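PDB 4R2F: extracellular solute-binding protein family 1 from Arthrobacter chlorophenolicus, which binds the disaccharide laminaribiose and probably hands it to a membrane transporter for sugar uptake. Local coordinates for residues Val280-Val284 with Gly285-Gly289; Lys352-Thr355 with Glu356-Glu359; Asn366-Ile369 with Val370-Val374. All blocks are in the same frame, centred on the assembly; numbering follows the deposited sequence.

Contact 1. Residues Val280-Val284 with Gly285-Gly289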
loop_
_atom_site.group_PDB
_atom_site.type_symbol
_atom_site.label_atom_id
_atom_site.label_comp_id
_atom_site.label_asym_id
_atom_site.label_seq_id
_atom_site.Cartn_x
_atom_site.Cartn_y
_atom_site.Cartn_z
ATOM N N VAL A 280 3.401 -10.191 -7.673
ATOM C CA VAL A 280 2.506 -10.021 -8.803
ATOM C C VAL A 280 2.184 -11.318 -9.578
ATOM O O VAL A 280 1.027 -11.544 -9.886
ATOM C CB VAL A 280 3.041 -8.948 -9.785
ATOM C CG1 VAL A 280 2.319 -8.995 -11.129
ATOM C CG2 VAL A 280 2.934 -7.552 -9.181
ATOM N N PRO A 281 3.185 -12.168 -9.908
ATOM C CA PRO A 281 2.828 -13.389 -10.669
ATOM C C PRO A 281 1.752 -14.241 -9.984
ATOM O O PRO A 281 0.792 -14.687 -10.626
ATOM C CB PRO A 281 4.159 -14.150 -10.752
ATOM C CG PRO A 281 5.191 -13.092 -10.724
ATOM C CD PRO A 281 4.646 -12.019 -9.792
ATOM N N GLU A 282 1.891 -14.389 -8.676
ATOM C CA GLU A 282 0.994 -15.204 -7.873
ATOM C C GLU A 282 -0.365 -14.502 -7.777
ATOM O O GLU A 282 -1.404 -15.132 -7.869
ATOM C CB GLU A 282 1.586 -15.422 -6.462
ATOM C CG GLU A 282 2.937 -16.169 -6.354
ATOM C CD GLU A 282 4.150 -15.559 -7.106
ATOM O OE1 GLU A 282 4.577 -14.366 -6.951
ATOM O OE2 GLU A 282 4.740 -16.345 -7.868
ATOM N N ARG A 283 -0.334 -13.190 -7.578
ATOM C CA ARG A 283 -1.557 -12.385 -7.501
ATOM C C ARG A 283 -2.393 -12.489 -8.769
ATOM O O ARG A 283 -3.594 -12.621 -8.689
ATOM C CB ARG A 283 -1.245 -10.915 -7.231
ATOM C CG ARG A 283 -2.483 -10.022 -7.157
ATOM C CD ARG A 283 -3.523 -10.588 -6.203
ATOM N NE ARG A 283 -4.696 -9.734 -6.077
ATOM C CZ ARG A 283 -5.887 -10.046 -6.557
ATOM N NH1 ARG A 283 -6.070 -11.200 -7.197
ATOM N NH2 ARG A 283 -6.893 -9.214 -6.383
ATOM N N VAL A 284 -1.756 -12.453 -9.936
ATOM C CA VAL A 284 -2.492 -12.444 -11.185
ATOM C C VAL A 284 -2.638 -13.814 -11.860
ATOM O O VAL A 284 -3.282 -13.903 -12.899
ATOM C CB VAL A 284 -1.926 -11.389 -12.174
ATOM C CG1 VAL A 284 -1.730 -10.049 -11.465
ATOM C CG2 VAL A 284 -0.630 -11.846 -12.827
ATOM N N GLY A 285 -2.084 -14.873 -11.266
ATOM C CA GLY A 285 -2.161 -16.218 -11.838
ATOM C C GLY A 285 -1.372 -16.426 -13.124
ATOM O O GLY A 285 -1.862 -17.035 -14.065
ATOM N N ASP A 286 -0.155 -15.892 -13.186
ATOM C CA ASP A 286 0.790 -16.237 -14.253
ATOM C C ASP A 286 2.180 -16.333 -13.671
ATOM O O ASP A 286 2.909 -15.336 -13.572
ATOM C CB ASP A 286 0.798 -15.212 -15.403
ATOM C CG ASP A 286 1.761 -15.592 -16.537
ATOM O OD1 ASP A 286 2.737 -16.345 -16.317
ATOM O OD2 ASP A 286 1.547 -15.122 -17.668
ATOM N N THR A 287 2.531 -17.555 -13.309
ATOM C CA THR A 287 3.853 -17.890 -12.803
ATOM C C THR A 287 4.731 -18.587 -13.866
ATOM O O THR A 287 5.561 -19.413 -13.530
ATOM C CB THR A 287 3.712 -18.816 -11.579
ATOM O OG1 THR A 287 2.902 -19.938 -11.948
ATOM C CG2 THR A 287 3.057 -18.055 -10.365
ATOM N N SER A 288 4.551 -18.248 -15.138
ATOM C CA SER A 288 5.478 -18.670 -16.187
ATOM C C SER A 288 6.929 -18.205 -15.937
ATOM O O SER A 288 7.837 -18.792 -16.483
ATOM C CB SER A 288 5.026 -18.133 -17.541
ATOM O OG SER A 288 5.061 -16.705 -17.572
ATOM N N GLY A 289 7.145 -17.153 -15.141
ATOM C CA GLY A 289 8.489 -16.567 -14.986
ATOM C C GLY A 289 8.690 -15.369 -15.913
ATOM O O GLY A 289 9.732 -14.712 -15.881
#
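Pro281 O takes a 3.0 Å hydrogen bond from Asp286 N, five residues on, while Gly285 N gives a weak one to Glu282 O, so helix 280-284 ends in a Schellman motif. The glycine turns the chain with positive phi (68°); a beta carbon here would run into Val284 O. The chain leaves the helix with Asp286 and Thr287 beside Pro281. Thr287 CG2 sits against both Pro281 and Glu282, 4.1 Å from Pro281 CB and 3.5 Å from Glu282 OE2. Its chi1 of 54° sets CG2 anti to the carbonyl carbon, on the side of those two residues. Glu282 reaches it by folding at chi2 (58°), and the two side chains cross at about a right angle. Pro281 CB also lies 3.3 Å from Asp286 O, and the proline side chain touches Trp159 of strand 145-161. Val284 CG2 lies against the turn's backbone, 3.7 Å from Gly285 N, and the valine also packs on Trp266. The Arg283 side chain is about 6 Å from a bound beta-D-glucopyranose, which sets the turn near the sugar site. Asp286 splits its carboxylate: OD2 makes a salt bridge with Arg161, while OD1 closes an Asx turn by accepting Ser288 N at 2.9 Å and also takes a bond from Ser288 OG at 2.7 Å, the hydroxyl arriving on the syn side.

Contact 2. Residues Lys352-Thr355 with Glu356-Glu359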
loop_
_atom_site.group_PDB
_atom_site.type_symbol
_atom_site.label_atom_id
_atom_site.label_comp_id
_atom_site.label_asym_id
_atom_site.label_seq_id
_atom_site.Cartn_x
_atom_site.Cartn_y
_atom_site.Cartn_z
ATOM N N LYS A 352 11.509 -10.883 11.288
ATOM C CA LYS A 352 12.782 -11.384 10.750
ATOM C C LYS A 352 12.741 -12.864 10.333
ATOM O O LYS A 352 13.238 -13.223 9.261
ATOM C CB LYS A 352 13.903 -11.153 11.773
ATOM C CG LYS A 352 15.259 -11.594 11.279
ATOM C CD LYS A 352 16.387 -10.919 12.032
ATOM C CE LYS A 352 17.651 -10.940 11.188
ATOM N NZ LYS A 352 18.876 -11.004 12.023
ATOM N N SER A 353 12.134 -13.708 11.169
ATOM C CA SER A 353 12.031 -15.128 10.875
ATOM C C SER A 353 11.290 -15.371 9.570
ATOM O O SER A 353 11.631 -16.277 8.823
ATOM C CB SER A 353 11.317 -15.872 12.007
ATOM O OG SER A 353 10.045 -15.297 12.287
ATOM N N ILE A 354 10.263 -14.574 9.296
ATOM C CA ILE A 354 9.494 -14.760 8.064
ATOM C C ILE A 354 10.346 -14.342 6.868
ATOM O O ILE A 354 10.327 -15.007 5.833
ATOM C CB ILE A 354 8.160 -13.994 8.084
ATOM C CG1 ILE A 354 7.328 -14.442 9.283
ATOM C CG2 ILE A 354 7.402 -14.270 6.795
ATOM C CD1 ILE A 354 6.024 -13.694 9.506
ATOM N N THR A 355 11.123 -13.270 7.020
ATOM C CA THR A 355 12.021 -12.824 5.930
ATOM C C THR A 355 13.146 -13.810 5.638
ATOM O O THR A 355 13.813 -13.688 4.622
ATOM C CB THR A 355 12.734 -11.471 6.207
ATOM O OG1 THR A 355 13.669 -11.622 7.287
ATOM C CG2 THR A 355 11.749 -10.348 6.502
ATOM N N GLU A 356 13.369 -14.759 6.538
ATOM C CA GLU A 356 14.374 -15.809 6.353
ATOM C C GLU A 356 13.783 -17.166 5.996
ATOM O O GLU A 356 14.495 -18.151 5.848
ATOM C CB GLU A 356 15.163 -15.924 7.644
ATOM C CG GLU A 356 15.957 -14.658 7.925
ATOM C CD GLU A 356 16.684 -14.700 9.254
ATOM O OE1 GLU A 356 16.309 -15.529 10.110
ATOM O OE2 GLU A 356 17.629 -13.902 9.441
ATOM N N MET A 357 12.470 -17.205 5.826
ATOM C CA MET A 357 11.760 -18.438 5.566
ATOM C C MET A 357 12.155 -18.875 4.154
ATOM O O MET A 357 12.251 -18.056 3.255
ATOM C CB MET A 357 10.246 -18.180 5.736
ATOM C CG MET A 357 9.282 -19.248 5.290
ATOM S SD MET A 357 7.592 -18.629 5.423
ATOM C CE MET A 357 7.518 -18.387 7.179
ATOM N N PRO A 358 12.434 -20.166 3.967
ATOM C CA PRO A 358 12.796 -20.679 2.655
ATOM C C PRO A 358 11.866 -20.247 1.527
ATOM O O PRO A 358 12.320 -19.925 0.429
ATOM C CB PRO A 358 12.713 -22.190 2.853
ATOM C CG PRO A 358 13.115 -22.383 4.282
ATOM C CD PRO A 358 12.599 -21.183 5.025
ATOM N N GLU A 359 10.572 -20.265 1.793
ATOM C CA GLU A 359 9.558 -19.914 0.799
ATOM C C GLU A 359 9.697 -18.465 0.327
ATOM O O GLU A 359 9.380 -18.167 -0.806
ATOM C CB GLU A 359 8.146 -20.143 1.372
ATOM C CG GLU A 359 7.702 -21.613 1.428
ATOM C CD GLU A 359 8.143 -22.352 2.690
ATOM O OE1 GLU A 359 8.922 -21.816 3.502
ATOM O OE2 GLU A 359 7.698 -23.500 2.889
#
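Lys352 and Glu356, one turn apart, meet chiefly through carbon: Glu356 OE2 rests 3.4 Å from Lys352 CE. The charged ends, NZ of Lys352 and OE2 of Glu356, stay 4.1 Å apart, beyond a salt bridge, so any attraction is probably modest. Next along the turn, Ile354 and Met357 lie side by side; the Met357 chain bends at chi3 (-63°) and brings CE to 4.1 Å from Ile354 CG2. Behind these side chains is a loosely bonded helical turn. Glu356 N gives only weak bonds, to Lys352 O and Ser353 O, whereas Met357 N makes a straighter one of 3.1 Å to Ile354 O, coming from above the carbonyl plane. Thr355 OG1 donates a short 2.6 Å bond back to Lys352 O. With a valine in its place, that carbonyl would probably lose its short side-chain donor and keep just the weak Glu356 N bond within this turn. Ser353 OG is hydrogen-bonded to Asp131 OD2. Met357 is the N-cap residue of helix 358-361, and the whole turn leads into that helix from strand 348-349, with Ile354 and Met357 packed on helix 337-341 and Thr355 against Pro349.

Contact 3. Residues Asn366-Ile369 with Val370-Val374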
loop_
_atom_site.group_PDB
_atom_site.type_symbol
_atom_site.label_atom_id
_atom_site.label_comp_id
_atom_site.label_asym_id
_atom_site.label_seq_id
_atom_site.Cartn_x
_atom_site.Cartn_y
_atom_site.Cartn_z
ATOM N N ASN A 366 11.344 -11.499 -4.610
ATOM C CA ASN A 366 11.272 -11.020 -3.244
ATOM C C ASN A 366 12.617 -10.464 -2.825
ATOM O O ASN A 366 12.690 -9.416 -2.180
ATOM C CB ASN A 366 10.885 -12.124 -2.259
ATOM C CG ASN A 366 9.447 -12.612 -2.414
ATOM O OD1 ASN A 366 8.556 -11.951 -2.963
ATOM N ND2 ASN A 366 9.210 -13.767 -1.855
ATOM N N VAL A 367 13.685 -11.181 -3.156
ATOM C CA VAL A 367 15.029 -10.713 -2.809
ATOM C C VAL A 367 15.364 -9.385 -3.477
ATOM O O VAL A 367 15.950 -8.489 -2.848
ATOM C CB VAL A 367 16.106 -11.766 -3.129
ATOM C CG1 VAL A 367 17.506 -11.177 -3.023
ATOM C CG2 VAL A 367 15.953 -12.942 -2.168
ATOM N N LYS A 368 14.980 -9.235 -4.740
ATOM C CA LYS A 368 15.260 -7.979 -5.432
ATOM C C LYS A 368 14.528 -6.784 -4.778
ATOM O O LYS A 368 15.064 -5.671 -4.675
ATOM C CB LYS A 368 14.885 -8.117 -6.885
ATOM C CG LYS A 368 15.241 -6.910 -7.733
ATOM C CD LYS A 368 15.119 -7.269 -9.198
ATOM C CE LYS A 368 15.526 -6.124 -10.077
ATOM N NZ LYS A 368 15.605 -6.516 -11.504
ATOM N N ILE A 369 13.306 -7.019 -4.308
ATOM C CA ILE A 369 12.519 -5.984 -3.616
ATOM C C ILE A 369 13.184 -5.560 -2.315
ATOM O O ILE A 369 13.330 -4.362 -2.032
ATOM C CB ILE A 369 11.073 -6.484 -3.362
ATOM C CG1 ILE A 369 10.330 -6.617 -4.690
ATOM C CG2 ILE A 369 10.312 -5.565 -2.426
ATOM C CD1 ILE A 369 9.136 -7.535 -4.599
ATOM N N VAL A 370 13.591 -6.550 -1.528
ATOM C CA VAL A 370 14.346 -6.311 -0.302
ATOM C C VAL A 370 15.601 -5.534 -0.572
ATOM O O VAL A 370 15.899 -4.559 0.115
ATOM C CB VAL A 370 14.658 -7.651 0.421
ATOM C CG1 VAL A 370 15.515 -7.454 1.669
ATOM C CG2 VAL A 370 13.346 -8.288 0.856
ATOM N N ASN A 371 16.339 -5.945 -1.592
ATOM C CA ASN A 371 17.658 -5.382 -1.801
ATOM C C ASN A 371 17.661 -4.028 -2.495
ATOM O O ASN A 371 18.529 -3.242 -2.235
ATOM C CB ASN A 371 18.553 -6.350 -2.576
ATOM C CG ASN A 371 18.932 -7.578 -1.754
ATOM O OD1 ASN A 371 18.678 -7.642 -0.562
ATOM N ND2 ASN A 371 19.511 -8.567 -2.407
ATOM N N GLU A 372 16.697 -3.784 -3.376
ATOM C CA GLU A 372 16.687 -2.583 -4.203
ATOM C C GLU A 372 15.605 -1.612 -3.839
ATOM O O GLU A 372 15.784 -0.431 -4.035
ATOM C CB GLU A 372 16.571 -2.955 -5.686
ATOM C CG GLU A 372 17.746 -3.834 -6.167
ATOM C CD GLU A 372 17.808 -4.035 -7.672
ATOM O OE1 GLU A 372 17.248 -3.212 -8.446
ATOM O OE2 GLU A 372 18.458 -5.027 -8.094
ATOM N N TYR A 373 14.476 -2.076 -3.317
ATOM C CA TYR A 373 13.381 -1.133 -2.965
ATOM C C TYR A 373 13.353 -0.764 -1.483
ATOM O O TYR A 373 13.180 0.407 -1.118
ATOM C CB TYR A 373 12.012 -1.690 -3.453
ATOM C CG TYR A 373 11.850 -1.647 -4.950
ATOM C CD1 TYR A 373 12.400 -2.637 -5.780
ATOM C CD2 TYR A 373 11.153 -0.602 -5.555
ATOM C CE1 TYR A 373 12.227 -2.593 -7.165
ATOM C CE2 TYR A 373 11.026 -0.530 -6.923
ATOM C CZ TYR A 373 11.548 -1.535 -7.725
ATOM O OH TYR A 373 11.385 -1.438 -9.068
ATOM N N VAL A 374 13.545 -1.729 -0.597
ATOM C CA VAL A 374 13.467 -1.415 0.827
ATOM C C VAL A 374 14.394 -0.274 1.242
ATOM O O VAL A 374 13.963 0.631 1.952
ATOM C CB VAL A 374 13.652 -2.666 1.710
ATOM C CG1 VAL A 374 13.851 -2.297 3.188
ATOM C CG2 VAL A 374 12.424 -3.529 1.578
#
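Lys368 and Glu372 lean across each other on one side of helix 364-373, their chains both extended beyond CG. The lysine passes alongside the carboxylate instead of pointing into it: Lys368 CE lies 3.7 Å from Glu372 OE2 and 3.8 Å from Glu372 OE1, while NZ goes past to hydrogen-bond Val293 O. Glu372 OE1 in turn bonds Ser295 OG, so each charged group finds its polar partner around strand 291-294 and the loop after it. Round the helix, Val367 and Asn371 lie side by side, pointing the same way. Val367 CG1, anti to the backbone N (chi1 169°), brings a methyl to 3.3 Å from Asn371 ND2, a close methyl-to-amide van der Waals contact. On the inner side Tyr373 points back toward the preceding turn; its CB lies 4.4 Å from Ile369 CG2, and its ring presents an edge, close to its own plane, toward Lys368 O. The far end of that ring is fixed by OH, bonded to Ala294 O and Leu158 N, while Ile369 packs on Ile155 and Val293. The backbone changes its pattern at the last turn: Ile369 O is gripped twice, by Tyr373 N at 2.9 Å and by Val374 N at 3.0 Å, Val374 N lying nearly in line with the C=O bond. The i+5 bond to Val374 N, beside the i+4 bond, goes with the wider pi-type turn at residues 370-373, here in a helix laid on the long strand 145-161 of this solute-binding protein.

All three contacts are local and follow one another along the chain; none nests in or crosses another. Contact 1 ends helix 280-284 and turns the chain toward strand 291-294. Contact 2 comes next, turning the chain from strand 348-349 into helix 358-361. Contact 3 lies on helix 364-373, the following helix, with its centre about 14 Å from that of contact 2, and no atoms touch between the two. What joins them is shared neighbours: strand 291-294 meets residues of contacts 1 and 3, strand 348-349 those of contacts 2 and 3, and strand 145-161 backs contacts 1 and 3.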